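Local coordinates for protein C2 toxin component I (Clostridium botulinum, PDB 2J3Z) that transfers ADP-ribose to actin of host cells as the enzymatic component of the binary C2 toxin, at residues F113-V118 and S159-V164; N138-K143 and S214-L219. The protein carries 1 engineered substitution. All blocks are in the same frame, centred on the assembly; numbering follows the deposited sequence.

Contact 1: F113-V118 and S159-V164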
# COMPACT_ATOMS: atom_id res chain seq x y z
N PHE A 113 5.81 9.84 -15.17
CA PHE A 113 6.06 10.82 -16.22
C PHE A 113 5.56 12.20 -15.78
O PHE A 113 4.72 12.30 -14.88
CB PHE A 113 5.39 10.39 -17.54
CG PHE A 113 3.93 10.03 -17.40
CD1 PHE A 113 2.94 11.01 -17.55
CD2 PHE A 113 3.53 8.72 -17.11
CE1 PHE A 113 1.58 10.69 -17.41
CE2 PHE A 113 2.16 8.38 -16.97
CZ PHE A 113 1.19 9.37 -17.12
N SER A 114 6.09 13.25 -16.41
CA SER A 114 5.69 14.64 -16.15
C SER A 114 4.27 14.86 -16.59
O SER A 114 3.92 14.53 -17.75
CB SER A 114 6.54 15.62 -16.97
OG SER A 114 7.85 15.15 -17.14
N ILE A 115 3.47 15.43 -15.71
CA ILE A 115 2.10 15.76 -16.08
C ILE A 115 2.13 17.08 -16.84
O ILE A 115 1.64 17.16 -17.98
CB ILE A 115 1.15 15.72 -14.85
CG1 ILE A 115 0.96 14.26 -14.42
CG2 ILE A 115 -0.20 16.37 -15.17
CD1 ILE A 115 0.37 14.08 -13.07
N ARG A 116 2.73 18.09 -16.22
CA ARG A 116 2.82 19.40 -16.85
C ARG A 116 4.04 19.51 -17.76
O ARG A 116 5.00 18.76 -17.61
CB ARG A 116 2.77 20.53 -15.81
CG ARG A 116 1.41 20.64 -15.12
CD ARG A 116 1.13 21.98 -14.45
NE ARG A 116 1.65 22.03 -13.09
CZ ARG A 116 0.94 22.17 -11.98
NH1 ARG A 116 -0.38 22.30 -12.00
NH2 ARG A 116 1.56 22.18 -10.81
N ASP A 117 3.99 20.45 -18.70
CA ASP A 117 5.15 20.75 -19.53
C ASP A 117 6.38 20.95 -18.64
O ASP A 117 6.33 21.57 -17.57
CB ASP A 117 4.90 21.97 -20.43
CG ASP A 117 4.96 23.28 -19.67
OD1 ASP A 117 4.09 23.54 -18.81
OD2 ASP A 117 5.90 24.04 -19.95
N VAL A 118 7.49 20.40 -19.09
CA VAL A 118 8.74 20.42 -18.33
C VAL A 118 9.27 21.85 -18.06
O VAL A 118 9.64 22.16 -16.92
CB VAL A 118 9.79 19.48 -19.03
CG1 VAL A 118 11.24 19.84 -18.67
CG2 VAL A 118 9.46 18.00 -18.71
N SER A 159 2.33 23.44 -7.14
CA SER A 159 3.38 22.59 -7.69
C SER A 159 2.89 21.17 -7.94
O SER A 159 3.51 20.46 -8.75
CB SER A 159 4.62 22.59 -6.79
OG SER A 159 4.28 22.15 -5.48
N VAL A 160 1.80 20.76 -7.27
CA VAL A 160 1.17 19.44 -7.48
C VAL A 160 0.14 19.51 -8.64
O VAL A 160 -0.85 20.25 -8.54
CB VAL A 160 0.56 18.89 -6.14
CG1 VAL A 160 0.07 17.47 -6.30
CG2 VAL A 160 1.58 18.94 -5.00
N PRO A 161 0.38 18.76 -9.75
CA PRO A 161 -0.41 18.87 -11.01
C PRO A 161 -1.74 18.10 -11.00
O PRO A 161 -2.40 17.90 -12.04
CB PRO A 161 0.54 18.29 -12.07
CG PRO A 161 1.40 17.34 -11.33
CD PRO A 161 1.43 17.73 -9.86
N VAL A 162 -2.13 17.68 -9.81
CA VAL A 162 -3.23 16.79 -9.64
C VAL A 162 -4.04 17.32 -8.49
O VAL A 162 -3.47 17.78 -7.48
CB VAL A 162 -2.65 15.34 -9.43
CG1 VAL A 162 -2.98 14.74 -8.08
CG2 VAL A 162 -2.98 14.41 -10.64
N ILE A 163 -5.37 17.32 -8.65
CA ILE A 163 -6.30 17.68 -7.57
C ILE A 163 -7.26 16.54 -7.38
O ILE A 163 -8.04 16.21 -8.29
CB ILE A 163 -7.12 18.98 -7.84
CG1 ILE A 163 -6.23 20.21 -7.98
CG2 ILE A 163 -8.14 19.24 -6.73
CD1 ILE A 163 -6.94 21.34 -8.68
N VAL A 164 -7.20 15.95 -6.18
CA VAL A 164 -8.00 14.77 -5.90
C VAL A 164 -9.11 15.10 -4.93
O VAL A 164 -8.87 15.21 -3.71
CB VAL A 164 -7.15 13.57 -5.38
CG1 VAL A 164 -7.96 12.29 -5.47
CG2 VAL A 164 -5.88 13.43 -6.18
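Where a long loop leads from strand 98-102 to helix 126-136, Ile115 and Arg116 close over Pro161, the residue just ahead of strand 162-168 in the mixed sheet of the amino-terminal ADP-ribosyltransferase-like domain. The principle illustrated is that one rigid ring can receive both an aliphatic branch and a flat cation. Ile115 carries the apolar half. Its CG2 meets Pro161 CB at 3.7 Å, and its other arm, which lies beside the backbone N (chi1 -71°), brings CD1 to 3.8 Å from Pro161 CG. The two side chains meet nearly at right angles, and Val162 CG2 extends the patch at 4.2 Å from Ile115 CD1. Arg116 carries the polar half. A bend at chi3 (-87°) turns its guanidinium so that one face receives Pro161 CA, 3.5 Å above the plane and shifted toward the rim; Arg116 NH1 is 3.6 Å from Pro161 CA. Ser159 CA lies at the edge of the group, in its plane. NE and NH1 are held by other partners: NE forms a salt bridge with Asp121 and NH1 a hydrogen bond to Asp207 O, while Tyr208 adds a cation-pi contact. A bound cobalt(II) ion lies about 4 Å from the Pro161 side chain. With NE and NH1 bonded elsewhere, the buried Arg116 turns a face that carries no N-H toward the proline, and Asp121 probably offsets its charge.

Contact 2: N138-K143 and S214-L219; sequences NQEYTK and SLSQEL
Glu140 and Thr142 face Ser216 of strand 206-216 and the loop beyond it, where Glu218 lies, across strand 192-203, which runs between strands 141-142 and 206-216. Being antiparallel to the same middle strand, the two outer strands run in the same direction. The backbones stay well apart, with Glu140 CA 8.3 Å from Ser216 CA and Thr142 CA 7.4 Å from Gln217 CA, so side chains and water must span the gap. The central bond runs from Thr142 OG1 to Glu218 OE2 at 2.7 Å; the hydroxyl approaches from the anti side of the carboxylate, 16° out of its plane. Water 1 donates to the same OE2 at 2.8 Å, and also links it to Glu140 O and Thr142 N. Water 2 donates to Thr142 OG1 and accepts from Glu218 N, 2.9 Å from each, closing a second bridge. Beside this network the two glutamate side chains run antiparallel alongside one another, their carboxylate planes 31° apart. With CG anti to the backbone N (chi1 -174°), Glu140 extends until OE2 rests 3.3 Å from Glu218 CG; this oxygen is hydrogen-bonded to Ser192 OG. Glu140 OE1 and Glu218 OE1 are 4.5 Å apart, a proximity that Arg366 and Arg368 probably relieve through salt bridges to Glu218. Those arginines belong to strand 363-369 of the other sheet, and Arg402 of that sheet bonds to Thr142 O, so this edge of the amino-terminal ADP-ribosyltransferase-like domain is joined to the second domain by salt bridges and hydrogen bonds, with two waters on its own side.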
# COMPACT_ATOMS: atom_id res chain seq x y z
N ASN A 138 -10.43 3.75 -12.14
CA ASN A 138 -11.01 2.54 -11.55
C ASN A 138 -9.95 1.71 -10.85
O ASN A 138 -10.22 0.60 -10.41
CB ASN A 138 -11.80 1.72 -12.60
CG ASN A 138 -13.03 2.45 -13.07
OD1 ASN A 138 -13.53 3.34 -12.38
ND2 ASN A 138 -13.53 2.09 -14.26
N GLN A 139 -8.75 2.25 -10.77
CA GLN A 139 -7.67 1.65 -10.02
C GLN A 139 -7.75 2.14 -8.57
O GLN A 139 -8.19 3.23 -8.32
CB GLN A 139 -6.31 2.02 -10.65
CG GLN A 139 -5.08 1.35 -10.03
CD GLN A 139 -5.16 -0.16 -10.02
OE1 GLN A 139 -5.73 -0.74 -9.09
NE2 GLN A 139 -4.60 -0.81 -11.05
N GLU A 140 -7.33 1.33 -7.62
CA GLU A 140 -7.39 1.70 -6.23
C GLU A 140 -5.98 1.92 -5.74
O GLU A 140 -5.14 1.03 -5.91
CB GLU A 140 -8.08 0.59 -5.41
CG GLU A 140 -8.34 0.95 -3.94
CD GLU A 140 -9.39 0.07 -3.26
OE1 GLU A 140 -9.99 -0.80 -3.92
OE2 GLU A 140 -9.61 0.26 -2.05
N TYR A 141 -5.72 3.10 -5.18
CA TYR A 141 -4.43 3.48 -4.64
C TYR A 141 -4.50 3.77 -3.13
O TYR A 141 -5.23 4.67 -2.70
CB TYR A 141 -3.87 4.71 -5.35
CG TYR A 141 -3.66 4.49 -6.82
CD1 TYR A 141 -2.50 3.87 -7.30
CD2 TYR A 141 -4.65 4.88 -7.73
CE1 TYR A 141 -2.32 3.66 -8.66
CE2 TYR A 141 -4.47 4.68 -9.08
CZ TYR A 141 -3.31 4.06 -9.54
OH TYR A 141 -3.15 3.84 -10.89
N THR A 142 -3.75 3.01 -2.36
CA THR A 142 -3.69 3.18 -0.91
C THR A 142 -2.69 4.25 -0.47
O THR A 142 -1.54 4.29 -0.91
CB THR A 142 -3.41 1.81 -0.20
OG1 THR A 142 -4.53 0.93 -0.41
CG2 THR A 142 -3.18 1.97 1.31
N LYS A 143 -3.15 5.14 0.38
CA LYS A 143 -2.23 6.05 1.06
C LYS A 143 -1.71 5.42 2.35
O LYS A 143 -2.42 5.37 3.36
CB LYS A 143 -2.86 7.43 1.30
CG LYS A 143 -1.79 8.45 1.62
CD LYS A 143 -2.10 9.83 1.13
CE LYS A 143 -1.04 10.82 1.65
NZ LYS A 143 0.18 10.98 0.81
N SER A 214 -13.61 8.03 -4.99
CA SER A 214 -14.21 7.51 -3.77
C SER A 214 -13.12 7.15 -2.78
O SER A 214 -12.07 6.59 -3.14
CB SER A 214 -15.07 6.29 -4.04
OG SER A 214 -15.95 6.56 -5.12
N LEU A 215 -13.36 7.49 -1.53
CA LEU A 215 -12.47 7.06 -0.49
C LEU A 215 -12.91 5.64 -0.12
O LEU A 215 -14.10 5.35 0.11
CB LEU A 215 -12.55 8.02 0.69
CG LEU A 215 -11.53 7.89 1.82
CD1 LEU A 215 -10.21 8.57 1.47
CD2 LEU A 215 -12.12 8.55 3.05
N SER A 216 -11.94 4.73 -0.08
CA SER A 216 -12.27 3.38 0.29
C SER A 216 -11.21 2.87 1.24
O SER A 216 -10.50 3.67 1.82
CB SER A 216 -12.38 2.47 -0.94
OG SER A 216 -13.13 1.31 -0.58
N GLN A 217 -11.11 1.55 1.35
CA GLN A 217 -10.08 0.92 2.15
C GLN A 217 -9.87 -0.52 1.66
O GLN A 217 -10.83 -1.26 1.48
CB GLN A 217 -10.49 0.94 3.63
CG GLN A 217 -9.49 0.28 4.53
CD GLN A 217 -9.09 1.11 5.74
OE1 GLN A 217 -7.94 1.02 6.21
NE2 GLN A 217 -10.03 1.93 6.25
N GLU A 218 -8.62 -0.91 1.46
CA GLU A 218 -8.33 -2.30 1.10
C GLU A 218 -8.19 -3.14 2.37
O GLU A 218 -7.73 -2.64 3.40
CB GLU A 218 -7.04 -2.38 0.29
CG GLU A 218 -7.19 -1.75 -1.09
CD GLU A 218 -6.00 -1.97 -2.00
OE1 GLU A 218 -6.10 -2.77 -2.96
OE2 GLU A 218 -4.96 -1.32 -1.76
N LEU A 219 -8.58 -4.41 2.27
CA LEU A 219 -8.30 -5.40 3.28
C LEU A 219 -6.81 -5.76 3.25
O LEU A 219 -6.36 -6.57 2.43
CB LEU A 219 -9.18 -6.62 3.09
CG LEU A 219 -9.09 -7.72 4.14
CD1 LEU A 219 -9.44 -7.17 5.52
CD2 LEU A 219 -10.00 -8.88 3.76
O HOH W 1 -3.46 0.21 -3.53
O HOH W 2 -6.29 0.85 1.85

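Both contacts belong to the amino-terminal ADP-ribosyltransferase-like region and draw on one eight-stranded mixed sheet, in which strands 162-168 and 206-216 are neighbours. Their centres are 21 Å apart and their nearest atoms about 7 Å, so they do not touch. Along the chain the segments alternate, 113-118, 138-143, 159-164 and then 214-219, so the two contacts cross along the chain. Contact 1 lies about 22 Å from the centre of the chain and fastens a loop to the sheet, whereas contact 2, about 9 Å from that centre, faces the second domain. One sheet thereby supports a loop covering built from an isoleucine and a charge-paired arginine, and a hydrated, charged surface toward the second domain.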